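Local structure of RagB/SusD family nutrient uptake outer membrane protein (Bacteroides thetaiotaomicron, 7KV3) at residues A[59-64]-A[284-289]; A[345-350]-A[362-367]. The protein binds a beta-1,3-linked glucan in this structure and, as a SusD-family outer-membrane protein, is likely to serve in its uptake as a nutrient. All coordinates share one frame; numbering follows the deposited sequence.

Contact 1 of 2, residues A[59-64]-A[284-289]; sequences WPDWAF and AVRDWG. With BGC (beta-D-glucopyranose), chain B; BGC (beta-D-glucopyranose), chain C; BGC (beta-D-glucopyranose), chain D; BGC (beta-D-glucopyranose), chain E.
W62 and W288 mark the nearest approach of the two backbones, with 8.1 Å between their CA atoms. Segment 59-64 makes a type I beta turn from W59 to W62, while 284-289 is an irregular loop. The long R286 side chain bridges the gap. With CG anti to the backbone N (chi1 -176°) and the chain extended to NE, its guanidinium arrives at the turn. There R286 NH2 donates to W62 O at 2.7 Å, and to D61 OD1 at 3.1 Å from above the carboxylate plane. R286 NH1 completes the salt bridge with D61 OD2 through a weak bond of 3.0 Å. Carboxylate and guanidinium planes are turned 63° apart, and D61 OD2 is also held by T297. Beyond this buried pair, W62 NE1 donates to W288 O at 3.2 Å, nearly in the plane of the indole. The W288 edge meets the face of W62 in a T-shaped stack, centroids 5.3 Å apart.

One face of W288 carries glucoses B and D of the bound glucan, and W62 CH2 touches C6 of glucose D. D287 OD2 accepts from O2 of glucoses C and E, so the loop forms part of the sugar-binding surface. On the protein side, R286 NE and NH1 bond to P291 O and G296 O, ahead of helix 299-303, while W59 packs on helix 110-130.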
ATOM      1  N   TRP A  59       3.865  -8.941   6.967  1.00 15.93           N
ATOM      2  CA  TRP A  59       4.548  -8.668   8.269  1.00 16.47           C
ATOM      3  C   TRP A  59       4.495  -7.208   8.720  1.00 16.77           C
ATOM      4  O   TRP A  59       4.357  -6.969   9.923  1.00 16.15           O
ATOM      5  CB  TRP A  59       6.019  -9.099   8.255  1.00 17.43           C
ATOM      6  CG  TRP A  59       6.256 -10.573   8.154  1.00 17.95           C
ATOM      7  CD1 TRP A  59       5.340 -11.578   8.134  1.00 18.37           C
ATOM      8  CD2 TRP A  59       7.543 -11.195   8.054  1.00 20.32           C
ATOM      9  NE1 TRP A  59       5.971 -12.783   8.001  1.00 19.88           N
ATOM     10  CE2 TRP A  59       7.322 -12.580   7.960  1.00 20.19           C
ATOM     11  CE3 TRP A  59       8.859 -10.711   8.034  1.00 20.21           C
ATOM     12  CZ2 TRP A  59       8.377 -13.482   7.855  1.00 20.67           C
ATOM     13  CZ3 TRP A  59       9.897 -11.604   7.952  1.00 21.01           C
ATOM     14  CH2 TRP A  59       9.656 -12.969   7.831  1.00 20.86           C
ATOM     15  N   PRO A  60       4.717  -6.186   7.859  1.00 15.46           N
ATOM     16  CA  PRO A  60       5.078  -4.852   8.358  1.00 15.69           C
ATOM     17  C   PRO A  60       4.095  -4.169   9.324  1.00 15.03           C
ATOM     18  O   PRO A  60       4.531  -3.388  10.145  1.00 14.74           O
ATOM     19  CB  PRO A  60       5.231  -3.968   7.109  1.00 15.44           C
ATOM     20  CG  PRO A  60       5.194  -4.894   5.934  1.00 15.83           C
ATOM     21  CD  PRO A  60       4.687  -6.242   6.401  1.00 15.67           C
ATOM     22  N   ASP A  61       2.796  -4.446   9.220  1.00 15.20           N
ATOM     23  CA  ASP A  61       1.773  -3.859  10.122  1.00 15.18           C
ATOM     24  C   ASP A  61       2.033  -4.212  11.603  1.00 15.61           C
ATOM     25  O   ASP A  61       1.585  -3.434  12.486  1.00 14.29           O
ATOM     26  CB  ASP A  61       0.365  -4.266   9.692  1.00 16.00           C
ATOM     27  CG  ASP A  61       0.115  -5.763   9.643  1.00 17.01           C
ATOM     28  OD1 ASP A  61       0.991  -6.485   9.122  1.00 16.58           O
ATOM     29  OD2 ASP A  61      -1.021  -6.192  10.049  1.00 19.45           O
ATOM     30  N   TRP A  62       2.654  -5.362  11.888  1.00 16.38           N
ATOM     31  CA  TRP A  62       3.157  -5.729  13.241  1.00 17.76           C
ATOM     32  C   TRP A  62       4.308  -6.726  13.103  1.00 18.10           C
ATOM     33  O   TRP A  62       4.037  -7.924  12.844  1.00 16.92           O
ATOM     34  CB  TRP A  62       2.068  -6.266  14.170  1.00 19.44           C
ATOM     35  CG  TRP A  62       2.626  -6.736  15.486  1.00 22.12           C
ATOM     36  CD1 TRP A  62       2.628  -8.022  15.945  1.00 23.49           C
ATOM     37  CD2 TRP A  62       3.314  -5.962  16.488  1.00 21.96           C
ATOM     38  NE1 TRP A  62       3.224  -8.096  17.173  1.00 22.88           N
ATOM     39  CE2 TRP A  62       3.675  -6.854  17.523  1.00 25.11           C
ATOM     40  CE3 TRP A  62       3.644  -4.607  16.631  1.00 23.13           C
ATOM     41  CZ2 TRP A  62       4.341  -6.440  18.684  1.00 25.27           C
ATOM     42  CZ3 TRP A  62       4.305  -4.193  17.773  1.00 26.26           C
ATOM     43  CH2 TRP A  62       4.647  -5.101  18.789  1.00 26.02           C
ATOM     44  N   ALA A  63       5.547  -6.246  13.248  1.00 16.58           N
ATOM     45  CA  ALA A  63       6.766  -7.073  13.113  1.00 18.60           C
ATOM     46  C   ALA A  63       7.961  -6.331  13.713  1.00 19.13           C
ATOM     47  O   ALA A  63       7.976  -5.076  13.650  1.00 18.05           O
ATOM     48  CB  ALA A  63       7.021  -7.402  11.671  1.00 18.07           C
ATOM     49  N   PHE A  64       8.938  -7.090  14.231  1.00 19.11           N
ATOM     50  CA  PHE A  64      10.208  -6.544  14.773  1.00 19.59           C
ATOM     51  C   PHE A  64       9.864  -5.459  15.798  1.00 19.96           C
ATOM     52  O   PHE A  64      10.518  -4.403  15.821  1.00 19.91           O
ATOM     53  CB  PHE A  64      11.079  -6.077  13.615  1.00 19.22           C
ATOM     54  CG  PHE A  64      11.353  -7.186  12.632  1.00 21.21           C
ATOM     55  CD1 PHE A  64      12.263  -8.193  12.941  1.00 21.79           C
ATOM     56  CD2 PHE A  64      10.680  -7.252  11.414  1.00 20.65           C
ATOM     57  CE1 PHE A  64      12.492  -9.238  12.051  1.00 22.43           C
ATOM     58  CE2 PHE A  64      10.926  -8.285  10.524  1.00 19.79           C
ATOM     59  CZ  PHE A  64      11.829  -9.275  10.843  1.00 20.06           C
ATOM     60  N   ALA A 284      -7.113 -17.665  12.767  1.00 31.01           N
ATOM     61  CA  ALA A 284      -5.855 -16.887  12.707  1.00 28.21           C
ATOM     62  C   ALA A 284      -5.211 -16.876  14.102  1.00 26.67           C
ATOM     63  O   ALA A 284      -5.939 -16.713  15.110  1.00 24.92           O
ATOM     64  CB  ALA A 284      -6.145 -15.496  12.193  1.00 27.42           C
ATOM     65  N   VAL A 285      -3.894 -17.031  14.174  1.00 25.04           N
ATOM     66  CA  VAL A 285      -3.183 -17.133  15.482  1.00 26.49           C
ATOM     67  C   VAL A 285      -1.938 -16.244  15.464  1.00 25.96           C
ATOM     68  O   VAL A 285      -1.013 -16.508  16.265  1.00 25.69           O
ATOM     69  CB  VAL A 285      -2.838 -18.592  15.855  1.00 27.97           C
ATOM     70  CG1 VAL A 285      -4.063 -19.342  16.340  1.00 30.00           C
ATOM     71  CG2 VAL A 285      -2.179 -19.351  14.709  1.00 27.77           C
ATOM     72  N   ARG A 286      -1.930 -15.187  14.648  1.00 24.25           N
ATOM     73  CA  ARG A 286      -0.896 -14.136  14.775  1.00 23.91           C
ATOM     74  C   ARG A 286      -1.003 -13.561  16.197  1.00 24.54           C
ATOM     75  O   ARG A 286      -2.155 -13.336  16.686  1.00 23.10           O
ATOM     76  CB  ARG A 286      -1.044 -13.072  13.695  1.00 21.60           C
ATOM     77  CG  ARG A 286       0.060 -12.035  13.744  1.00 21.88           C
ATOM     78  CD  ARG A 286      -0.195 -10.986  12.709  1.00 20.05           C
ATOM     79  NE  ARG A 286       0.969 -10.209  12.355  1.00 19.78           N
ATOM     80  CZ  ARG A 286       0.954  -9.263  11.422  1.00 19.57           C
ATOM     81  NH1 ARG A 286      -0.165  -8.984  10.766  1.00 20.80           N
ATOM     82  NH2 ARG A 286       2.055  -8.612  11.130  1.00 18.85           N
ATOM     83  N   ASP A 287       0.141 -13.407  16.861  1.00 25.92           N
ATOM     84  CA  ASP A 287       0.186 -12.950  18.272  1.00 26.87           C
ATOM     85  C   ASP A 287       1.369 -11.988  18.460  1.00 24.77           C
ATOM     86  O   ASP A 287       2.211 -11.845  17.531  1.00 24.21           O
ATOM     87  CB  ASP A 287       0.170 -14.155  19.222  1.00 29.16           C
ATOM     88  CG  ASP A 287      -0.536 -13.919  20.555  1.00 30.20           C
ATOM     89  OD1 ASP A 287      -0.925 -12.769  20.843  1.00 31.23           O
ATOM     90  OD2 ASP A 287      -0.688 -14.890  21.298  1.00 34.74           O
ATOM     91  N   TRP A 288       1.375 -11.293  19.592  1.00 23.74           N
ATOM     92  CA  TRP A 288       2.376 -10.249  19.950  1.00 27.00           C
ATOM     93  C   TRP A 288       3.803 -10.804  19.865  1.00 27.50           C
ATOM     94  O   TRP A 288       4.655 -10.099  19.291  1.00 28.04           O
ATOM     95  CB  TRP A 288       2.049  -9.675  21.336  1.00 26.46           C
ATOM     96  CG  TRP A 288       0.649  -9.146  21.392  1.00 25.58           C
ATOM     97  CD1 TRP A 288      -0.439  -9.758  21.933  1.00 28.09           C
ATOM     98  CD2 TRP A 288       0.173  -7.918  20.817  1.00 27.50           C
ATOM     99  NE1 TRP A 288      -1.554  -8.985  21.765  1.00 27.94           N
ATOM    100  CE2 TRP A 288      -1.210  -7.854  21.075  1.00 27.30           C
ATOM    101  CE3 TRP A 288       0.783  -6.868  20.109  1.00 28.30           C
ATOM    102  CZ2 TRP A 288      -1.990  -6.774  20.667  1.00 28.78           C
ATOM    103  CZ3 TRP A 288       0.004  -5.821  19.672  1.00 27.94           C
ATOM    104  CH2 TRP A 288      -1.362  -5.773  19.958  1.00 28.89           C
ATOM    105  N   GLY A 289       4.024 -12.016  20.398  1.00 29.39           N
ATOM    106  CA  GLY A 289       5.322 -12.719  20.444  1.00 30.73           C
ATOM    107  C   GLY A 289       5.603 -13.496  19.158  1.00 35.06           C
ATOM    108  O   GLY A 289       6.779 -13.823  18.944  1.00 35.93           O
TER
HETATM  109  C2  BGC B   4      -1.533  -7.433  25.145  1.00 28.63           C
HETATM  110  C3  BGC B   4      -0.153  -6.893  24.821  1.00 29.32           C
HETATM  111  C4  BGC B   4       0.894  -7.413  25.793  1.00 30.49           C
HETATM  112  C5  BGC B   4       0.774  -8.914  25.953  1.00 33.60           C
HETATM  113  C6  BGC B   4       1.865  -9.402  26.874  1.00 38.32           C
HETATM  114  C1  BGC B   4      -1.452  -8.925  25.506  1.00 30.73           C
HETATM  115  O2  BGC B   4      -2.449  -7.240  24.049  1.00 22.77           O
HETATM  116  O3  BGC B   4      -0.151  -5.466  24.862  1.00 28.82           O
HETATM  117  O4  BGC B   4       2.187  -7.098  25.263  1.00 31.45           O
HETATM  118  O5  BGC B   4      -0.491  -9.208  26.496  1.00 29.86           O
HETATM  119  O6  BGC B   4       2.981  -9.429  26.006  1.00 45.65           O
HETATM  120  C2  BGC C   1      -1.107 -18.262  20.466  1.00 35.75           C
HETATM  121  C3  BGC C   1      -2.241 -18.363  21.474  1.00 33.92           C
HETATM  122  C4  BGC C   1      -3.301 -19.337  20.913  1.00 36.26           C
HETATM  123  C5  BGC C   1      -2.703 -20.651  20.409  1.00 36.96           C
HETATM  124  C6  BGC C   1      -3.739 -21.375  19.585  1.00 35.85           C
HETATM  125  C1  BGC C   1      -0.536 -19.674  20.306  1.00 36.88           C
HETATM  126  O1  BGC C   1       0.626 -19.597  19.518  1.00 43.87           O
HETATM  127  O2  BGC C   1      -0.107 -17.335  20.924  1.00 35.00           O
HETATM  128  O3  BGC C   1      -2.798 -17.065  21.738  1.00 33.51           O
HETATM  129  O4  BGC C   1      -4.328 -19.653  21.863  1.00 33.26           O
HETATM  130  O5  BGC C   1      -1.499 -20.465  19.627  1.00 36.84           O
HETATM  131  O6  BGC C   1      -3.029 -22.471  19.024  1.00 40.93           O
HETATM  132  C2  BGC D   5      -0.470  -3.303  24.218  1.00 28.04           C
HETATM  133  C3  BGC D   5      -0.208  -2.292  23.126  1.00 26.87           C
HETATM  134  C4  BGC D   5       1.206  -2.442  22.570  1.00 26.65           C
HETATM  135  C5  BGC D   5       1.447  -3.903  22.212  1.00 28.59           C
HETATM  136  C6  BGC D   5       2.852  -4.111  21.679  1.00 32.22           C
HETATM  137  C1  BGC D   5      -0.139  -4.734  23.745  1.00 28.48           C
HETATM  138  O2  BGC D   5      -1.841  -3.330  24.512  1.00 28.85           O
HETATM  139  O3  BGC D   5      -0.329  -0.968  23.607  1.00 27.59           O
HETATM  140  O4  BGC D   5       1.337  -1.603  21.421  1.00 23.88           O
HETATM  141  O5  BGC D   5       1.230  -4.756  23.342  1.00 27.23           O
HETATM  142  O6  BGC D   5       3.828  -3.869  22.706  1.00 34.11           O
HETATM  143  C2  BGC E   2      -3.344 -15.288  23.165  1.00 28.91           C
HETATM  144  C3  BGC E   2      -4.259 -14.917  24.299  1.00 29.86           C
HETATM  145  C4  BGC E   2      -5.675 -15.415  24.011  1.00 31.18           C
HETATM  146  C5  BGC E   2      -5.677 -16.920  23.716  1.00 32.00           C
HETATM  147  C6  BGC E   2      -7.067 -17.402  23.388  1.00 33.45           C
HETATM  148  C1  BGC E   2      -3.491 -16.779  22.849  1.00 28.92           C
HETATM  149  O2  BGC E   2      -2.002 -14.911  23.491  1.00 25.03           O
HETATM  150  O3  BGC E   2      -4.260 -13.492  24.397  1.00 32.58           O
HETATM  151  O4  BGC E   2      -6.550 -15.126  25.097  1.00 34.14           O
HETATM  152  O5  BGC E   2      -4.836 -17.175  22.597  1.00 28.85           O
HETATM  153  O6  BGC E   2      -7.065 -18.816  23.494  1.00 37.82           O

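Contact 2 of 2, residues A[345-350]-A[362-367]; sequences NAQAVL and LSYTTR. With BGC (beta-D-glucopyranose), chain F.
Y364 packs beside the first turn of helix 346-356, its ring tilted only 22° from the carboxamide plane of Q347, the two side chains crossing obliquely. Q347 reaches it because CG is anti to the backbone N (chi1 -165°) and the chain then bends at chi2, which brings Q347 OE1 to 3.2 Å from Y364 CE1. No direct hydrogen bond joins the segments; water does so instead. One water donates both to Q347 OE1, at 2.7 Å, and to Y364 OH, which is also hydrogen-bonded to D370. A second donates to the same OE1 and accepts from Y364 N at 3.1 Å, so two waters grip this oxygen. A third accepts from Q347 NE2 and donates to L362 O at 2.7 Å, while NE2 also bonds D351.

The apolar side rests on L350. L350 CD1 lies in the plane of the tyrosine ring, at the edge, 3.9 Å from Y364 CD1, and is pressed tightly on the backbone at 3.4 Å from S363 CA. L350 CD2, the other branch, meets L362 CB at 4.0 Å, the two leucines crossing at about a right angle. A346 CB adds a looser touch on Y364 CE1. An alanine replacing Y364 would remove the ring and hydroxyl, which would probably leave L350 CD1 without its aromatic neighbour and deprive the first water and D370 of the hydroxyl they share.

Farther along, R367 donates from NH1 and NH2 to O4 and O3 of glucose F, and makes a cation-pi contact with Y306. N345 caps helix 346-356 through OD1, which accepts from A348 N. The contact thus packs the start of this helix against the loop that leads to strand 373-375, whose F374 touches A346.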
ATOM      1  N   ASN A 345     -17.962   9.119   9.300  1.00 16.55           N
ATOM      2  CA  ASN A 345     -18.296  10.157  10.299  1.00 18.72           C
ATOM      3  C   ASN A 345     -18.778   9.474  11.587  1.00 18.49           C
ATOM      4  O   ASN A 345     -19.982   9.365  11.795  1.00 18.13           O
ATOM      5  CB  ASN A 345     -19.342  11.121   9.739  1.00 19.69           C
ATOM      6  CG  ASN A 345     -19.333  12.444  10.462  1.00 22.06           C
ATOM      7  OD1 ASN A 345     -18.918  12.515  11.620  1.00 23.01           O
ATOM      8  ND2 ASN A 345     -19.824  13.476   9.800  1.00 21.73           N
ATOM      9  N   ALA A 346     -17.844   9.029  12.417  1.00 19.10           N
ATOM     10  CA  ALA A 346     -18.104   8.338  13.696  1.00 18.89           C
ATOM     11  C   ALA A 346     -18.900   9.264  14.632  1.00 20.16           C
ATOM     12  O   ALA A 346     -19.897   8.806  15.229  1.00 18.07           O
ATOM     13  CB  ALA A 346     -16.779   7.903  14.279  1.00 18.83           C
ATOM     14  N   GLN A 347     -18.528  10.543  14.721  1.00 21.27           N
ATOM     15  CA  GLN A 347     -19.219  11.485  15.635  1.00 21.31           C
ATOM     16  C   GLN A 347     -20.682  11.701  15.227  1.00 22.19           C
ATOM     17  O   GLN A 347     -21.535  11.774  16.132  1.00 21.16           O
ATOM     18  CB  GLN A 347     -18.513  12.829  15.744  1.00 21.59           C
ATOM     19  CG  GLN A 347     -19.030  13.625  16.938  1.00 21.93           C
ATOM     20  CD  GLN A 347     -18.865  12.831  18.223  1.00 23.58           C
ATOM     21  OE1 GLN A 347     -17.762  12.436  18.599  1.00 21.92           O
ATOM     22  NE2 GLN A 347     -19.970  12.573  18.903  1.00 24.87           N
ATOM     23  N   ALA A 348     -20.985  11.809  13.936  1.00 22.67           N
ATOM     24  CA  ALA A 348     -22.369  12.023  13.453  1.00 23.07           C
ATOM     25  C   ALA A 348     -23.210  10.788  13.770  1.00 22.77           C
ATOM     26  O   ALA A 348     -24.394  10.949  14.063  1.00 25.67           O
ATOM     27  CB  ALA A 348     -22.417  12.334  11.975  1.00 22.28           C
ATOM     28  N   VAL A 349     -22.643   9.602  13.650  1.00 21.92           N
ATOM     29  CA  VAL A 349     -23.351   8.331  13.963  1.00 24.29           C
ATOM     30  C   VAL A 349     -23.822   8.384  15.431  1.00 25.53           C
ATOM     31  O   VAL A 349     -24.995   8.110  15.676  1.00 27.00           O
ATOM     32  CB  VAL A 349     -22.442   7.129  13.652  1.00 26.03           C
ATOM     33  CG1 VAL A 349     -22.904   5.846  14.340  1.00 27.37           C
ATOM     34  CG2 VAL A 349     -22.324   6.918  12.153  1.00 25.89           C
ATOM     35  N   LEU A 350     -22.968   8.798  16.365  1.00 23.82           N
ATOM     36  CA  LEU A 350     -23.317   8.888  17.809  1.00 25.03           C
ATOM     37  C   LEU A 350     -24.241  10.088  18.068  1.00 26.68           C
ATOM     38  O   LEU A 350     -25.152   9.938  18.891  1.00 30.14           O
ATOM     39  CB  LEU A 350     -22.037   9.018  18.638  1.00 23.49           C
ATOM     40  CG  LEU A 350     -21.128   7.802  18.661  1.00 23.03           C
ATOM     41  CD1 LEU A 350     -20.023   7.985  19.686  1.00 25.30           C
ATOM     42  CD2 LEU A 350     -21.901   6.524  18.955  1.00 23.15           C
ATOM     43  N   LEU A 362     -24.135   8.074  24.358  1.00 29.87           N
ATOM     44  CA  LEU A 362     -22.958   7.366  23.812  1.00 25.82           C
ATOM     45  C   LEU A 362     -21.954   8.390  23.298  1.00 22.18           C
ATOM     46  O   LEU A 362     -22.350   9.437  22.683  1.00 20.33           O
ATOM     47  CB  LEU A 362     -23.357   6.399  22.694  1.00 28.82           C
ATOM     48  CG  LEU A 362     -24.112   5.150  23.136  1.00 29.11           C
ATOM     49  CD1 LEU A 362     -24.242   4.167  21.987  1.00 29.65           C
ATOM     50  CD2 LEU A 362     -23.439   4.486  24.334  1.00 30.90           C
ATOM     51  N   SER A 363     -20.689   8.088  23.547  1.00 20.36           N
ATOM     52  CA  SER A 363     -19.533   8.820  22.994  1.00 20.85           C
ATOM     53  C   SER A 363     -18.415   7.814  22.766  1.00 20.41           C
ATOM     54  O   SER A 363     -18.485   6.707  23.319  1.00 21.38           O
ATOM     55  CB  SER A 363     -19.133   9.943  23.919  1.00 21.78           C
ATOM     56  OG  SER A 363     -18.680   9.404  25.139  1.00 22.93           O
ATOM     57  N   TYR A 364     -17.437   8.184  21.961  1.00 19.37           N
ATOM     58  CA  TYR A 364     -16.112   7.531  21.959  1.00 18.61           C
ATOM     59  C   TYR A 364     -15.161   8.499  22.658  1.00 17.98           C
ATOM     60  O   TYR A 364     -15.596   9.593  22.990  1.00 18.77           O
ATOM     61  CB  TYR A 364     -15.704   7.115  20.540  1.00 18.22           C
ATOM     62  CG  TYR A 364     -15.329   8.227  19.598  1.00 17.23           C
ATOM     63  CD1 TYR A 364     -16.282   8.827  18.802  1.00 16.23           C
ATOM     64  CD2 TYR A 364     -14.017   8.639  19.464  1.00 17.43           C
ATOM     65  CE1 TYR A 364     -15.946   9.841  17.922  1.00 16.64           C
ATOM     66  CE2 TYR A 364     -13.658   9.641  18.574  1.00 17.17           C
ATOM     67  CZ  TYR A 364     -14.632  10.249  17.799  1.00 16.79           C
ATOM     68  OH  TYR A 364     -14.319  11.252  16.922  1.00 15.68           O
ATOM     69  N   THR A 365     -13.934   8.055  22.933  1.00 17.12           N
ATOM     70  CA  THR A 365     -12.853   8.866  23.525  1.00 16.34           C
ATOM     71  C   THR A 365     -12.027   9.448  22.368  1.00 17.41           C
ATOM     72  O   THR A 365     -11.335   8.685  21.664  1.00 15.71           O
ATOM     73  CB  THR A 365     -12.085   8.014  24.533  1.00 16.12           C
ATOM     74  OG1 THR A 365     -13.041   7.540  25.486  1.00 16.52           O
ATOM     75  CG2 THR A 365     -10.966   8.762  25.209  1.00 16.68           C
ATOM     76  N   THR A 366     -12.145  10.758  22.174  1.00 17.30           N
ATOM     77  CA  THR A 366     -11.378  11.563  21.207  1.00 18.09           C
ATOM     78  C   THR A 366      -9.914  11.455  21.630  1.00 19.21           C
ATOM     79  O   THR A 366      -9.646  11.540  22.831  1.00 19.91           O
ATOM     80  CB  THR A 366     -11.909  13.002  21.132  1.00 18.80           C
ATOM     81  OG1 THR A 366     -11.752  13.635  22.405  1.00 19.57           O
ATOM     82  CG2 THR A 366     -13.367  13.063  20.724  1.00 18.84           C
ATOM     83  N   ARG A 367      -9.034  11.182  20.676  1.00 18.70           N
ATOM     84  CA  ARG A 367      -7.569  11.161  20.884  1.00 18.75           C
ATOM     85  C   ARG A 367      -6.982  12.343  20.111  1.00 16.91           C
ATOM     86  O   ARG A 367      -7.729  13.171  19.647  1.00 16.61           O
ATOM     87  CB  ARG A 367      -7.022   9.767  20.518  1.00 19.56           C
ATOM     88  CG  ARG A 367      -6.832   8.857  21.734  1.00 19.97           C
ATOM     89  CD  ARG A 367      -6.132   7.549  21.407  1.00 20.87           C
ATOM     90  NE  ARG A 367      -5.569   6.929  22.599  1.00 21.68           N
ATOM     91  CZ  ARG A 367      -4.731   5.898  22.598  1.00 24.55           C
ATOM     92  NH1 ARG A 367      -4.379   5.330  21.457  1.00 25.54           N
ATOM     93  NH2 ARG A 367      -4.264   5.413  23.738  1.00 23.06           N
TER
HETATM   94  C2  BGC F   6      -1.457   1.101  23.951  1.00 24.05           C
HETATM   95  C3  BGC F   6      -2.166   2.215  23.195  1.00 24.02           C
HETATM   96  C4  BGC F   6      -1.273   2.674  22.068  1.00 23.65           C
HETATM   97  C5  BGC F   6      -0.883   1.473  21.181  1.00 23.47           C
HETATM   98  C6  BGC F   6       0.076   1.823  20.027  1.00 22.39           C
HETATM   99  C1  BGC F   6      -1.077  -0.032  23.021  1.00 24.49           C
HETATM  100  O2  BGC F   6      -2.347   0.526  24.896  1.00 23.79           O
HETATM  101  O3  BGC F   6      -2.473   3.262  24.128  1.00 24.51           O
HETATM  102  O4  BGC F   6      -1.981   3.654  21.333  1.00 23.52           O
HETATM  103  O5  BGC F   6      -0.256   0.485  22.002  1.00 23.19           O
HETATM  104  O6  BGC F   6       1.111   2.703  20.460  1.00 21.68           O
HETATM  105  O   HOH W   1     -15.546  13.632  17.707  1.00 18.84           O
HETATM  106  O   HOH W   2     -17.964  11.095  21.045  1.00 21.28           O
HETATM  107  O   HOH W   3     -21.068  11.482  21.578  1.00 26.15           O

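Overall arrangement
From the N terminus, the chain leaves helix 43-54, passes through 59-64 and makes a long excursion, rich in helix, before 284-289 returns to close contact 1. Contact 2 opens only afterwards and closes a short excursion in which the rest of helix 346-356 leads through a loop back to 362-367, so the two follow in series, neither enclosing nor crossing the other. The first joins distant parts of the chain, its N-terminal region and its later half; the second is local to that later half. Their centres are 29 Å apart and their nearest atoms about 12 Å, without touching. The ligand spans the gap: glucoses B, D and F are joined in succession through O3-C1 linkages, running from W288 to R367.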